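Local coordinates for protein agarase (Pseudoalteromonas fuliginea, PDB 6XJ9) that probably hydrolyses agarose as a family 50 glycoside hydrolase, and also carries a carbohydrate-binding-module-like domain, at residues A[618-623]-A[638-643]; A[649-654]-A[704-709]. All blocks are in the same frame, centred on the assembly; numbering follows the deposited sequence.

Contact 1: A[618-623]-A[638-643]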
loop_
_atom_site.group_PDB
_atom_site.type_symbol
_atom_site.label_atom_id
_atom_site.label_comp_id
_atom_site.label_asym_id
_atom_site.label_seq_id
_atom_site.Cartn_x
_atom_site.Cartn_y
_atom_site.Cartn_z
ATOM N N ALA A 618 19.434 -24.064 17.351
ATOM C CA ALA A 618 19.154 -23.335 18.581
ATOM C C ALA A 618 18.959 -21.836 18.344
ATOM O O ALA A 618 18.981 -21.065 19.299
ATOM C CB ALA A 618 20.256 -23.590 19.587
ATOM N N ARG A 619 18.772 -21.442 17.087
ATOM C CA ARG A 619 18.298 -20.122 16.693
ATOM C C ARG A 619 19.270 -19.046 17.188
ATOM O O ARG A 619 18.967 -18.285 18.117
ATOM C CB ARG A 619 16.861 -19.889 17.188
ATOM C CG ARG A 619 15.854 -20.957 16.786
ATOM C CD ARG A 619 14.620 -20.949 17.685
ATOM N NE ARG A 619 13.790 -19.770 17.477
ATOM C CZ ARG A 619 13.046 -19.560 16.400
ATOM N NH1 ARG A 619 13.030 -20.453 15.408
ATOM N NH2 ARG A 619 12.315 -18.461 16.323
ATOM N N PHE A 620 20.462 -19.008 16.585
ATOM C CA PHE A 620 21.467 -18.055 17.044
ATOM C C PHE A 620 21.075 -16.658 16.578
ATOM O O PHE A 620 20.690 -16.495 15.428
ATOM C CB PHE A 620 22.836 -18.346 16.426
ATOM C CG PHE A 620 23.341 -19.764 16.509
ATOM C CD1 PHE A 620 23.578 -20.369 17.735
ATOM C CD2 PHE A 620 23.666 -20.461 15.347
ATOM C CE1 PHE A 620 24.095 -21.658 17.795
ATOM C CE2 PHE A 620 24.185 -21.750 15.408
ATOM C CZ PHE A 620 24.390 -22.351 16.633
ATOM N N PRO A 621 21.187 -15.597 17.414
ATOM C CA PRO A 621 20.956 -14.238 16.924
ATOM C C PRO A 621 22.157 -13.812 16.082
ATOM O O PRO A 621 23.292 -14.199 16.367
ATOM C CB PRO A 621 20.826 -13.438 18.231
ATOM C CG PRO A 621 21.746 -14.162 19.182
ATOM C CD PRO A 621 21.537 -15.625 18.847
ATOM N N ASP A 622 21.882 -13.048 15.015
ATOM C CA ASP A 622 22.897 -12.604 14.074
ATOM C C ASP A 622 23.914 -11.714 14.795
ATOM O O ASP A 622 25.052 -11.584 14.352
ATOM C CB ASP A 622 22.254 -11.953 12.839
ATOM C CG ASP A 622 21.456 -10.694 13.151
ATOM O OD1 ASP A 622 21.225 -10.423 14.350
ATOM O OD2 ASP A 622 21.090 -9.966 12.185
ATOM N N TRP A 623 23.497 -11.111 15.914
ATOM C CA TRP A 623 24.398 -10.295 16.712
ATOM C C TRP A 623 25.230 -11.143 17.673
ATOM O O TRP A 623 26.180 -10.638 18.258
ATOM C CB TRP A 623 23.651 -9.169 17.447
ATOM C CG TRP A 623 22.464 -9.603 18.258
ATOM C CD1 TRP A 623 21.153 -9.414 17.933
ATOM C CD2 TRP A 623 22.459 -10.248 19.547
ATOM N NE1 TRP A 623 20.338 -9.912 18.917
ATOM C CE2 TRP A 623 21.109 -10.435 19.917
ATOM C CE3 TRP A 623 23.453 -10.708 20.420
ATOM C CZ2 TRP A 623 20.732 -11.059 21.107
ATOM C CZ3 TRP A 623 23.081 -11.342 21.586
ATOM C CH2 TRP A 623 21.741 -11.512 21.928
ATOM N N ASP A 638 20.469 -30.629 11.192
ATOM C CA ASP A 638 20.042 -30.818 9.813
ATOM C C ASP A 638 20.003 -29.456 9.126
ATOM O O ASP A 638 20.315 -29.337 7.940
ATOM C CB ASP A 638 18.677 -31.511 9.765
ATOM C CG ASP A 638 18.745 -32.935 10.281
ATOM O OD1 ASP A 638 19.287 -33.788 9.554
ATOM O OD2 ASP A 638 18.288 -33.173 11.409
ATOM N N VAL A 639 19.598 -28.440 9.888
ATOM C CA VAL A 639 19.487 -27.075 9.383
ATOM C C VAL A 639 20.007 -26.159 10.482
ATOM O O VAL A 639 19.647 -26.349 11.643
ATOM C CB VAL A 639 18.030 -26.711 9.012
ATOM C CG1 VAL A 639 17.914 -25.310 8.409
ATOM C CG2 VAL A 639 17.385 -27.733 8.081
ATOM N N ILE A 640 20.849 -25.185 10.113
ATOM C CA ILE A 640 21.339 -24.204 11.072
ATOM C C ILE A 640 20.358 -23.034 11.105
ATOM O O ILE A 640 20.117 -22.398 10.079
ATOM C CB ILE A 640 22.769 -23.702 10.773
ATOM C CG1 ILE A 640 23.728 -24.799 10.306
ATOM C CG2 ILE A 640 23.325 -23.002 12.000
ATOM C CD1 ILE A 640 25.064 -24.254 9.823
ATOM N N SER A 641 19.820 -22.744 12.299
ATOM C CA SER A 641 18.829 -21.691 12.467
ATOM C C SER A 641 19.464 -20.442 13.089
ATOM O O SER A 641 20.335 -20.545 13.954
ATOM C CB SER A 641 17.660 -22.191 13.285
ATOM O OG SER A 641 18.120 -22.753 14.507
ATOM N N PHE A 642 19.041 -19.269 12.595
ATOM C CA PHE A 642 19.477 -17.955 13.049
ATOM C C PHE A 642 18.265 -17.025 13.109
ATOM O O PHE A 642 17.361 -17.155 12.293
ATOM C CB PHE A 642 20.441 -17.320 12.042
ATOM C CG PHE A 642 21.684 -18.120 11.739
ATOM C CD1 PHE A 642 21.677 -19.084 10.740
ATOM C CD2 PHE A 642 22.864 -17.902 12.448
ATOM C CE1 PHE A 642 22.828 -19.801 10.445
ATOM C CE2 PHE A 642 24.015 -18.619 12.154
ATOM C CZ PHE A 642 23.988 -19.576 11.161
ATOM N N ASN A 643 18.272 -16.063 14.049
ATOM C CA ASN A 643 17.317 -14.963 13.996
ATOM C C ASN A 643 18.046 -13.732 13.451
ATOM O O ASN A 643 19.199 -13.500 13.795
ATOM C CB ASN A 643 16.665 -14.701 15.359
ATOM C CG ASN A 643 15.904 -15.888 15.908
ATOM O OD1 ASN A 643 15.421 -16.725 15.149
ATOM N ND2 ASN A 643 15.790 -15.971 17.226
HETATM O O HOH W 1 21.160 -22.968 15.255
#
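Three groups converge on Ser641 O: Phe620 N at 3.0 Å, donating from above the carbonyl plane, a C-H contact from Arg619 CA, and water 1, which links it to Ala618 N. They belong to the parallel pairing of strands 620-621 and 640-643, joined through helix 627-634 as one beta-alpha-beta unit of what is probably a (beta/alpha)8 barrel. The ladder continues with Asn643 N to Phe620 O at 2.8 Å and Asp622 N to Asn643 O at 3.0 Å, the latter nearly in line with the C=O bond but bent at the hydrogen. Ser641 OG, placed between its own backbone N and carbonyl carbon by chi1 53°, accepts from Arg619 N at 3.0 Å and also bonds Leu616 O. On one sheet face the edge of Phe620 points toward the face of Phe642, an offset edge-to-face pair with planes 60° apart. The Arg619 guanidinium bonds Asn508 and forms a salt bridge with Glu668; a leucine here would probably leave the Glu668 carboxylate and Asn508 OD1 without these partners. Asn643 ND2 bonds Glu509 and Asn508, while Asn643 OD1 makes a non-bonded contact over one guanidinium face near its rim, 3.7 Å from Arg619 NH2.

Contact 2: A[649-654]-A[704-709]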
loop_
_atom_site.group_PDB
_atom_site.type_symbol
_atom_site.label_atom_id
_atom_site.label_comp_id
_atom_site.label_asym_id
_atom_site.label_seq_id
_atom_site.Cartn_x
_atom_site.Cartn_y
_atom_site.Cartn_z
ATOM N N LEU A 649 19.036 -10.308 4.285
ATOM C CA LEU A 649 20.220 -11.141 4.446
ATOM C C LEU A 649 21.291 -10.667 3.468
ATOM O O LEU A 649 21.237 -11.003 2.286
ATOM C CB LEU A 649 19.868 -12.612 4.185
ATOM C CG LEU A 649 18.778 -13.219 5.072
ATOM C CD1 LEU A 649 18.742 -14.730 4.897
ATOM C CD2 LEU A 649 18.997 -12.847 6.535
ATOM N N ARG A 650 22.251 -9.881 3.978
ATOM C CA ARG A 650 23.335 -9.355 3.159
ATOM C C ARG A 650 24.338 -10.470 2.881
ATOM O O ARG A 650 24.677 -11.272 3.760
ATOM C CB ARG A 650 24.094 -8.229 3.875
ATOM C CG ARG A 650 23.273 -6.996 4.221
ATOM C CD ARG A 650 24.129 -5.994 4.993
ATOM N NE ARG A 650 25.397 -5.671 4.337
ATOM C CZ ARG A 650 25.538 -4.810 3.327
ATOM N NH1 ARG A 650 24.485 -4.170 2.842
ATOM N NH2 ARG A 650 26.742 -4.577 2.819
ATOM N N ASP A 651 24.837 -10.494 1.646
ATOM C CA ASP A 651 25.800 -11.505 1.251
ATOM C C ASP A 651 27.013 -11.449 2.177
ATOM O O ASP A 651 27.517 -12.492 2.579
ATOM C CB ASP A 651 26.118 -11.411 -0.250
ATOM C CG ASP A 651 24.929 -11.761 -1.137
ATOM O OD1 ASP A 651 24.124 -12.646 -0.748
ATOM O OD2 ASP A 651 24.786 -11.131 -2.193
ATOM N N ASP A 652 27.465 -10.232 2.537
ATOM C CA ASP A 652 28.693 -10.109 3.308
ATOM C C ASP A 652 28.528 -10.708 4.705
ATOM O O ASP A 652 29.475 -11.291 5.239
ATOM C CB ASP A 652 29.309 -8.705 3.264
ATOM C CG ASP A 652 28.458 -7.588 3.849
ATOM O OD1 ASP A 652 27.366 -7.874 4.406
ATOM O OD2 ASP A 652 28.884 -6.430 3.720
ATOM N N LYS A 653 27.310 -10.631 5.250
ATOM C CA LYS A 653 27.028 -11.121 6.594
ATOM C C LYS A 653 26.970 -12.654 6.636
ATOM O O LYS A 653 27.289 -13.247 7.666
ATOM C CB LYS A 653 25.736 -10.483 7.122
ATOM C CG LYS A 653 25.293 -10.888 8.529
ATOM C CD LYS A 653 26.259 -10.525 9.652
ATOM C CE LYS A 653 25.565 -10.272 10.979
ATOM N NZ LYS A 653 26.444 -10.533 12.143
ATOM N N TRP A 654 26.580 -13.291 5.525
ATOM C CA TRP A 654 26.200 -14.699 5.544
ATOM C C TRP A 654 27.117 -15.591 4.709
ATOM O O TRP A 654 26.852 -16.791 4.587
ATOM C CB TRP A 654 24.724 -14.859 5.149
ATOM C CG TRP A 654 23.851 -14.130 6.121
ATOM C CD1 TRP A 654 23.288 -12.895 5.965
ATOM C CD2 TRP A 654 23.497 -14.570 7.444
ATOM N NE1 TRP A 654 22.582 -12.545 7.084
ATOM C CE2 TRP A 654 22.688 -13.558 8.008
ATOM C CE3 TRP A 654 23.761 -15.726 8.194
ATOM C CZ2 TRP A 654 22.155 -13.667 9.291
ATOM C CZ3 TRP A 654 23.227 -15.836 9.460
ATOM C CH2 TRP A 654 22.431 -14.818 9.996
ATOM N N ILE A 704 15.217 -16.044 -0.368
ATOM C CA ILE A 704 14.973 -16.901 -1.520
ATOM C C ILE A 704 16.202 -16.939 -2.434
ATOM O O ILE A 704 16.480 -17.975 -3.046
ATOM C CB ILE A 704 13.705 -16.442 -2.277
ATOM C CG1 ILE A 704 12.427 -16.684 -1.468
ATOM C CG2 ILE A 704 13.610 -17.062 -3.666
ATOM C CD1 ILE A 704 12.455 -17.911 -0.587
ATOM N N ASP A 705 16.942 -15.821 -2.504
ATOM C CA ASP A 705 18.061 -15.707 -3.431
ATOM C C ASP A 705 19.345 -16.243 -2.795
ATOM O O ASP A 705 20.390 -16.274 -3.441
ATOM C CB ASP A 705 18.237 -14.273 -3.944
ATOM C CG ASP A 705 17.068 -13.762 -4.774
ATOM O OD1 ASP A 705 16.236 -14.589 -5.239
ATOM O OD2 ASP A 705 16.977 -12.543 -4.936
ATOM N N ASN A 706 19.276 -16.650 -1.520
ATOM C CA ASN A 706 20.485 -17.087 -0.851
ATOM C C ASN A 706 20.622 -18.603 -0.976
ATOM O O ASN A 706 19.725 -19.341 -0.591
ATOM C CB ASN A 706 20.568 -16.600 0.594
ATOM C CG ASN A 706 21.874 -17.002 1.236
ATOM O OD1 ASN A 706 22.185 -18.193 1.332
ATOM N ND2 ASN A 706 22.629 -16.018 1.698
ATOM N N PRO A 707 21.757 -19.125 -1.491
ATOM C CA PRO A 707 21.857 -20.551 -1.800
ATOM C C PRO A 707 21.914 -21.482 -0.585
ATOM O O PRO A 707 21.742 -22.692 -0.750
ATOM C CB PRO A 707 23.123 -20.638 -2.668
ATOM C CG PRO A 707 23.976 -19.500 -2.148
ATOM C CD PRO A 707 22.990 -18.388 -1.825
ATOM N N TYR A 708 22.107 -20.916 0.616
ATOM C CA TYR A 708 22.133 -21.711 1.840
ATOM C C TYR A 708 20.778 -21.708 2.546
ATOM O O TYR A 708 20.379 -22.717 3.127
ATOM C CB TYR A 708 23.292 -21.294 2.750
ATOM C CG TYR A 708 24.618 -21.575 2.102
ATOM C CD1 TYR A 708 25.149 -22.854 2.106
ATOM C CD2 TYR A 708 25.288 -20.585 1.399
ATOM C CE1 TYR A 708 26.350 -23.137 1.475
ATOM C CE2 TYR A 708 26.498 -20.845 0.776
ATOM C CZ TYR A 708 27.020 -22.126 0.804
ATOM O OH TYR A 708 28.191 -22.390 0.165
ATOM N N PHE A 709 20.054 -20.591 2.471
ATOM C CA PHE A 709 18.815 -20.490 3.230
ATOM C C PHE A 709 17.667 -21.188 2.513
ATOM O O PHE A 709 17.554 -21.088 1.296
ATOM C CB PHE A 709 18.492 -19.032 3.546
ATOM C CG PHE A 709 19.242 -18.514 4.742
ATOM C CD1 PHE A 709 20.492 -17.923 4.594
ATOM C CD2 PHE A 709 18.707 -18.623 6.013
ATOM C CE1 PHE A 709 21.169 -17.416 5.690
ATOM C CE2 PHE A 709 19.407 -18.144 7.110
ATOM C CZ PHE A 709 20.638 -17.541 6.955
HETATM O O HOH W 2 22.447 -13.260 1.106
HETATM O O HOH W 3 25.465 -17.043 2.511
#
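An Asx turn at Asn706, in the loop that carries helix 689-704 into strand 709-714, faces the short helix 651-654 across two waters. Asn706 OD1 accepts Tyr708 N at 2.8 Å in the carbonyl plane, and Phe709 N adds a weak bond, which together fix the amide's rotation and aim ND2 at the helix. There ND2 donates to water 2 at 2.8 Å, which in turn donates hydrogen bonds to Leu649 O and Asp651 OD1, and to water 3, which serves Trp654 O. The direct contact is apolar and centres on Phe709. Leu649 CD1 stands over the middle of its ring, 3.6 Å from the centroid in a CH-pi contact only 11° off the normal. With CG anti to the carbonyl carbon (chi1 -82°), the Phe709 ring turns its edge to Trp654 in a T-shaped pair: Phe709 CZ lies 3.8 Å from Trp654 CE3, with the planes at 89°. Ile666 of strand 664-666 touches both Leu649 and Phe709, while Tyr699 and Val703 of helix 689-704 flank Leu649. Phe709, first residue of strand 709-714, thus packs against the loop and short helix that follow strand 640-643, as expected of the layer round the strands of a probable (beta/alpha)8 barrel.

In the fold
Contact 1 and contact 2 follow one another along the chain, their centres 13 Å apart, and share one aromatic cluster. Phe642 CG lies 3.6 Å from Trp654 CZ3 in an edge-to-face pair, and Phe642 CD1 is 4.2 Å from Phe709 CZ, so Phe620, Phe642, Trp654 and Phe709 form a continuous chain of rings. A probable hydrogen bond from Lys653 NZ to Asp622 O, 2.8 Å, ties helix 651-654 to the end of segment 618-623. Contact 1 turns Arg619 and Asn643 to Asn508, Glu509 and Glu668, beyond strands 501-506 and 664-666, consistent with the carboxylate-lined active-site end of clan GH-A barrels; the centre of contact 2 lies farther from the chain centre, about 19 Å against 12 Å, and it is mainly packing.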